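Local structure of amidohydrolase (Xanthomonas campestris pv. campestris, 4DZH) at residues V225-H230 / D259-V264; G255-R260 / A278-S283. The protein probably deaminates adenosine-type nucleosides such as 5'-methylthioadenosine by hydrolysis, as a zinc-binding amidohydrolase. One frame throughout, in Å; residues are numbered along the deposited sequence. Where two conformers were deposited one is given.

Overall arrangement
Contact 1 is the core of the pair: two neighbouring parallel strands of the amidohydrolase barrel, almost wholly buried and carrying a zinc-binding histidine. Contact 2 lies farther out, about 9 Å from it between centres, where the loop entering the second of these strands meets the end of the helix that follows it. The two share Asp259 and Arg260 and are joined by strand pairing, with Ser283 lying beside Leu261 and Ala263. Their chemistry follows their place. In contact 1 regular backbone bonds fix the sheet and imidazoles gather on its metal side; in contact 2 one arginine side chain, a Schellman motif at Gly281 and a pair of valines hold a loop against the end of a helix.

Contact 1: V225-H230 / D259-V264; sequences VHLHTH and DRLIAV. With ZN (zinc ion), chain E.
Five backbone hydrogen bonds join 225-230 to 259-264 as parallel strands, starting with Val225 N to Arg260 O (2.8 Å) and ending with Thr229 N to Val264 O (2.9 Å). Between them, Val225 O accepts from Ile262 N, and Leu227 N gives its hydrogen to Ile262 O. Leu227 O takes two: Val264 N at 2.9 Å and, from the opposite face of the carbonyl plane, Thr229 OG1, also at 2.9 Å. Threonine suits this place because its hydroxyl, anti to its own carbonyl carbon (chi1 -52°), can turn back to that oxygen while CB packs on Ala263 CB.

His226 and His228 project to one face of the sheet, with Ile262 and Val264. The NE2 atom of His228 binds the zinc ion at 2.2 Å, beside a water at 2.0 Å from the metal; His79, His81 and Asp316 complete the site. His201 O accepts from His228 ND1, which fixes the ring's rotation. His226 is second shell: its NE2 bonds to His79 ND1, while Val264 CG2 lies at the ring edge, 3.5 Å from His226 CD2. On the other face Leu261 CD1 reaches both Val225 CG1 and Leu227 CB (4.1 Å from the latter); helix 208-221 packs on Val225 and Leu227, and helix 247-254 on Leu227.

One face is thus apolar and faces helices; the other carries the zinc ligand His228 and its second-shell neighbour His226 beside Ile262 and Val264. The backbone oxygen on His228 ND1 probably makes that ring a stronger zinc donor, and the hydrogen-bonded strand pair sets where it stands.

Contact 2: G255-R260 / A278-S283; sequences GLVNDR and AERGVS
Arg280 reaches across to the carbonyl of Val257, its NH1 2.6 Å from Val257 O. The oxygen lies in the guanidinium plane, at its edge, and the nitrogen in the carbonyl plane, although the angle at the hydrogen is only 137°. A bend at chi2 (-79°) folds the arginine chain alongside this oxygen, so that CB, CG and CD also border it. Next to this bond, Val282 CG2 meets Val257 CG1 at 3.8 Å and touches Asn258 O; branched, apolar valines suit this buried side of an otherwise partly exposed junction.

Gly281 ends helix 271-280 in a Schellman motif. Glycine suits the place because it readily takes the positive phi (82°) and, having no side chain, lets Asp259 come close: Asp259 CA approaches Gly281 O to 3.4 Å in a CA-H...O contact. The loop is braced from within by an Asx turn, in which Asn258 OD1 accepts from Arg260 N at 3.2 Å, the donor standing above the amide plane.

Gly255 closes helix 247-254 with a second Schellman motif, and that helix packs on Val257 through Leu248 and Leu251. Leu276 of helix 271-280 also touches Val257. The contact therefore joins the ends of two successive barrel helices, just where the chain turns into strands 261-265 and 283-286.

Contact 1: V225-H230 / D259-V264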
loop_
_atom_site.group_PDB
_atom_site.type_symbol
_atom_site.label_atom_id
_atom_site.label_comp_id
_atom_site.label_asym_id
_atom_site.label_seq_id
_atom_site.Cartn_x
_atom_site.Cartn_y
_atom_site.Cartn_z
ATOM N N VAL A 225 9.659 -28.193 0.035
ATOM C CA VAL A 225 9.306 -28.123 1.454
ATOM C C VAL A 225 9.008 -26.662 1.810
ATOM O O VAL A 225 9.882 -25.835 1.752
ATOM C CB VAL A 225 10.471 -28.682 2.323
ATOM C CG1 VAL A 225 10.145 -28.565 3.791
ATOM C CG2 VAL A 225 10.761 -30.136 1.930
ATOM N N HIS A 226 7.760 -26.355 2.187
ATOM C CA HIS A 226 7.298 -24.966 2.413
ATOM C C HIS A 226 7.170 -24.720 3.921
ATOM O O HIS A 226 6.256 -25.267 4.545
ATOM C CB HIS A 226 5.911 -24.870 1.760
ATOM C CG HIS A 226 5.250 -23.519 1.836
ATOM N ND1 HIS A 226 4.021 -23.272 1.232
ATOM C CD2 HIS A 226 5.595 -22.364 2.452
ATOM C CE1 HIS A 226 3.664 -22.023 1.458
ATOM N NE2 HIS A 226 4.599 -21.445 2.198
ATOM N N LEU A 227 8.059 -23.905 4.502
ATOM C CA LEU A 227 8.201 -23.837 5.961
ATOM C C LEU A 227 8.309 -22.415 6.505
ATOM O O LEU A 227 9.242 -21.672 6.152
ATOM C CB LEU A 227 9.444 -24.614 6.374
ATOM C CG LEU A 227 9.895 -24.588 7.829
ATOM C CD1 LEU A 227 8.894 -25.337 8.655
ATOM C CD2 LEU A 227 11.293 -25.263 7.968
ATOM N N HIS A 228 7.395 -22.028 7.393
ATOM C CA HIS A 228 7.619 -20.805 8.177
ATOM C C HIS A 228 8.917 -20.916 8.965
ATOM O O HIS A 228 9.028 -21.810 9.822
ATOM C CB HIS A 228 6.489 -20.539 9.175
ATOM C CG HIS A 228 5.128 -20.378 8.568
ATOM N ND1 HIS A 228 4.135 -21.308 8.772
ATOM C CD2 HIS A 228 4.555 -19.356 7.883
ATOM C CE1 HIS A 228 3.019 -20.887 8.202
ATOM N NE2 HIS A 228 3.241 -19.708 7.653
ATOM N N THR A 229 9.870 -20.017 8.731
ATOM C CA THR A 229 11.209 -20.164 9.332
ATOM C C THR A 229 11.749 -18.848 9.901
ATOM O O THR A 229 11.865 -17.847 9.179
ATOM C CB THR A 229 12.201 -20.671 8.271
ATOM O OG1 THR A 229 11.693 -21.843 7.624
ATOM C CG2 THR A 229 13.589 -21.024 8.898
ATOM N N HIS A 230 12.133 -18.828 11.187
ATOM C CA HIS A 230 12.735 -17.621 11.774
ATOM C C HIS A 230 11.833 -16.374 11.647
ATOM O O HIS A 230 12.288 -15.243 11.374
ATOM C CB HIS A 230 14.147 -17.328 11.209
ATOM C CG HIS A 230 15.223 -18.187 11.804
ATOM N ND1 HIS A 230 16.470 -17.687 12.108
ATOM C CD2 HIS A 230 15.243 -19.503 12.126
ATOM C CE1 HIS A 230 17.214 -18.662 12.618
ATOM N NE2 HIS A 230 16.495 -19.771 12.634
ATOM N N ASP A 259 18.131 -27.270 -1.785
ATOM C CA ASP A 259 17.415 -26.663 -2.918
ATOM C C ASP A 259 15.936 -27.055 -3.034
ATOM O O ASP A 259 15.309 -26.800 -4.072
ATOM C CB ASP A 259 18.123 -26.881 -4.258
ATOM C CG ASP A 259 18.292 -28.351 -4.615
ATOM O OD1 ASP A 259 17.702 -29.229 -3.941
ATOM O OD2 ASP A 259 19.005 -28.623 -5.606
ATOM N N ARG A 260 15.391 -27.662 -1.982
ATOM C CA ARG A 260 13.947 -27.906 -1.898
ATOM C C ARG A 260 13.240 -26.949 -0.934
ATOM O O ARG A 260 12.011 -26.917 -0.899
ATOM C CB ARG A 260 13.647 -29.311 -1.420
ATOM C CG ARG A 260 14.087 -30.414 -2.358
ATOM C CD ARG A 260 13.596 -31.787 -1.867
ATOM N NE ARG A 260 14.005 -32.849 -2.780
ATOM C CZ ARG A 260 13.438 -33.073 -3.965
ATOM N NH1 ARG A 260 12.439 -32.300 -4.388
ATOM N NH2 ARG A 260 13.869 -34.076 -4.736
ATOM N N LEU A 261 13.993 -26.212 -0.132
ATOM C CA LEU A 261 13.413 -25.433 0.967
ATOM C C LEU A 261 12.905 -24.078 0.528
ATOM O O LEU A 261 13.657 -23.270 -0.006
ATOM C CB LEU A 261 14.416 -25.220 2.105
ATOM C CG LEU A 261 13.920 -24.506 3.376
ATOM C CD1 LEU A 261 12.711 -25.233 4.029
ATOM C CD2 LEU A 261 15.047 -24.291 4.417
ATOM N N ILE A 262 11.633 -23.826 0.807
ATOM C CA ILE A 262 11.058 -22.495 0.671
ATOM C C ILE A 262 10.882 -21.942 2.079
ATOM O O ILE A 262 9.980 -22.379 2.812
ATOM C CB ILE A 262 9.676 -22.571 -0.030
ATOM C CG1 ILE A 262 9.743 -23.401 -1.317
ATOM C CG2 ILE A 262 9.144 -21.152 -0.263
ATOM C CD1 ILE A 262 8.348 -23.754 -1.915
ATOM N N ALA A 263 11.747 -21.008 2.486
ATOM C CA ALA A 263 11.768 -20.528 3.857
ATOM C C ALA A 263 10.999 -19.226 3.955
ATOM O O ALA A 263 11.411 -18.203 3.404
ATOM C CB ALA A 263 13.222 -20.298 4.304
ATOM N N VAL A 264 9.906 -19.253 4.695
ATOM C CA VAL A 264 9.015 -18.083 4.736
ATOM C C VAL A 264 9.282 -17.183 5.939
ATOM O O VAL A 264 9.518 -17.658 7.065
ATOM C CB VAL A 264 7.565 -18.560 4.738
ATOM C CG1 VAL A 264 6.606 -17.351 4.647
ATOM C CG2 VAL A 264 7.348 -19.506 3.540
HETATM ZN ZN ZN E . 2.017 -18.059 6.952
HETATM O O HOH W 1 2.691 -16.929 8.490
#

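Contact 2: G255-R260 / A278-S283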
loop_
_atom_site.group_PDB
_atom_site.type_symbol
_atom_site.label_atom_id
_atom_site.label_comp_id
_atom_site.label_asym_id
_atom_site.label_seq_id
_atom_site.Cartn_x
_atom_site.Cartn_y
_atom_site.Cartn_z
ATOM N N GLY A 255 18.752 -32.008 7.908
ATOM C CA GLY A 255 18.871 -32.161 6.468
ATOM C C GLY A 255 17.815 -31.431 5.653
ATOM O O GLY A 255 17.498 -31.831 4.533
ATOM N N LEU A 256 17.265 -30.357 6.209
ATOM C CA LEU A 256 16.197 -29.634 5.512
ATOM C C LEU A 256 16.593 -28.332 4.840
ATOM O O LEU A 256 15.756 -27.697 4.188
ATOM C CB LEU A 256 15.003 -29.412 6.431
ATOM C CG LEU A 256 14.140 -30.672 6.363
ATOM C CD1 LEU A 256 14.324 -31.545 7.592
ATOM C CD2 LEU A 256 12.677 -30.335 6.109
ATOM N N VAL A 257 17.851 -27.935 4.977
ATOM C CA VAL A 257 18.332 -26.728 4.323
ATOM C C VAL A 257 19.016 -27.092 2.992
ATOM O O VAL A 257 20.175 -27.510 2.974
ATOM C CB VAL A 257 19.288 -25.974 5.249
ATOM C CG1 VAL A 257 19.762 -24.645 4.640
ATOM C CG2 VAL A 257 18.621 -25.732 6.594
ATOM N N ASN A 258 18.301 -26.931 1.878
ATOM C CA ASN A 258 18.779 -27.433 0.585
ATOM C C ASN A 258 17.969 -26.792 -0.547
ATOM O O ASN A 258 17.185 -25.890 -0.283
ATOM C CB ASN A 258 18.714 -28.961 0.534
ATOM C CG ASN A 258 17.342 -29.497 0.868
ATOM O OD1 ASN A 258 16.363 -28.762 0.837
ATOM N ND2 ASN A 258 17.258 -30.776 1.179
ATOM N N ASP A 259 18.131 -27.270 -1.785
ATOM C CA ASP A 259 17.415 -26.663 -2.918
ATOM C C ASP A 259 15.936 -27.055 -3.034
ATOM O O ASP A 259 15.309 -26.800 -4.072
ATOM C CB ASP A 259 18.123 -26.881 -4.258
ATOM C CG ASP A 259 18.292 -28.351 -4.615
ATOM O OD1 ASP A 259 17.702 -29.229 -3.941
ATOM O OD2 ASP A 259 19.005 -28.623 -5.606
ATOM N N ARG A 260 15.391 -27.662 -1.982
ATOM C CA ARG A 260 13.947 -27.906 -1.898
ATOM C C ARG A 260 13.240 -26.949 -0.934
ATOM O O ARG A 260 12.011 -26.917 -0.899
ATOM C CB ARG A 260 13.647 -29.311 -1.420
ATOM C CG ARG A 260 14.087 -30.414 -2.358
ATOM C CD ARG A 260 13.596 -31.787 -1.867
ATOM N NE ARG A 260 14.005 -32.849 -2.780
ATOM C CZ ARG A 260 13.438 -33.073 -3.965
ATOM N NH1 ARG A 260 12.439 -32.300 -4.388
ATOM N NH2 ARG A 260 13.869 -34.076 -4.736
ATOM N N ALA A 278 22.198 -19.147 0.106
ATOM C CA ALA A 278 22.800 -19.039 -1.223
ATOM C C ALA A 278 23.495 -20.343 -1.687
ATOM O O ALA A 278 23.216 -20.850 -2.789
ATOM C CB ALA A 278 23.754 -17.854 -1.273
ATOM N N GLU A 279 24.355 -20.907 -0.844
ATOM C CA GLU A 279 25.093 -22.129 -1.206
ATOM C C GLU A 279 24.210 -23.355 -1.463
ATOM O O GLU A 279 24.526 -24.194 -2.325
ATOM C CB GLU A 279 26.138 -22.479 -0.148
ATOM C CG GLU A 279 27.160 -21.362 0.156
ATOM C CD GLU A 279 28.035 -20.949 -1.044
ATOM O OE1 GLU A 279 28.836 -21.793 -1.532
ATOM O OE2 GLU A 279 27.936 -19.765 -1.472
ATOM N N ARG A 280 23.102 -23.453 -0.730
ATOM C CA ARG A 280 22.251 -24.638 -0.765
ATOM C C ARG A 280 21.043 -24.529 -1.673
ATOM O O ARG A 280 20.314 -25.518 -1.840
ATOM C CB ARG A 280 21.750 -24.946 0.629
ATOM C CG ARG A 280 22.879 -25.215 1.573
ATOM C CD ARG A 280 23.388 -26.617 1.372
ATOM N NE ARG A 280 24.305 -26.914 2.463
ATOM C CZ ARG A 280 23.928 -27.439 3.620
ATOM N NH1 ARG A 280 22.654 -27.780 3.821
ATOM N NH2 ARG A 280 24.839 -27.655 4.567
ATOM N N GLY A 281 20.824 -23.347 -2.246
ATOM C CA GLY A 281 19.724 -23.152 -3.174
ATOM C C GLY A 281 18.382 -22.908 -2.496
ATOM O O GLY A 281 17.331 -23.290 -3.030
ATOM N N VAL A 282 18.421 -22.325 -1.305
ATOM C CA VAL A 282 17.191 -22.095 -0.562
ATOM C C VAL A 282 16.506 -20.858 -1.118
ATOM O O VAL A 282 17.190 -19.868 -1.462
ATOM C CB VAL A 282 17.483 -21.822 0.901
ATOM C CG1 VAL A 282 16.191 -21.570 1.684
ATOM C CG2 VAL A 282 18.204 -23.044 1.516
ATOM N N SER A 283 15.166 -20.905 -1.222
ATOM C CA SER A 283 14.415 -19.669 -1.517
ATOM C C SER A 283 13.841 -19.051 -0.246
ATOM O O SER A 283 13.395 -19.751 0.661
ATOM C CB SER A 283 13.294 -19.921 -2.515
ATOM O OG SER A 283 13.788 -20.331 -3.779
#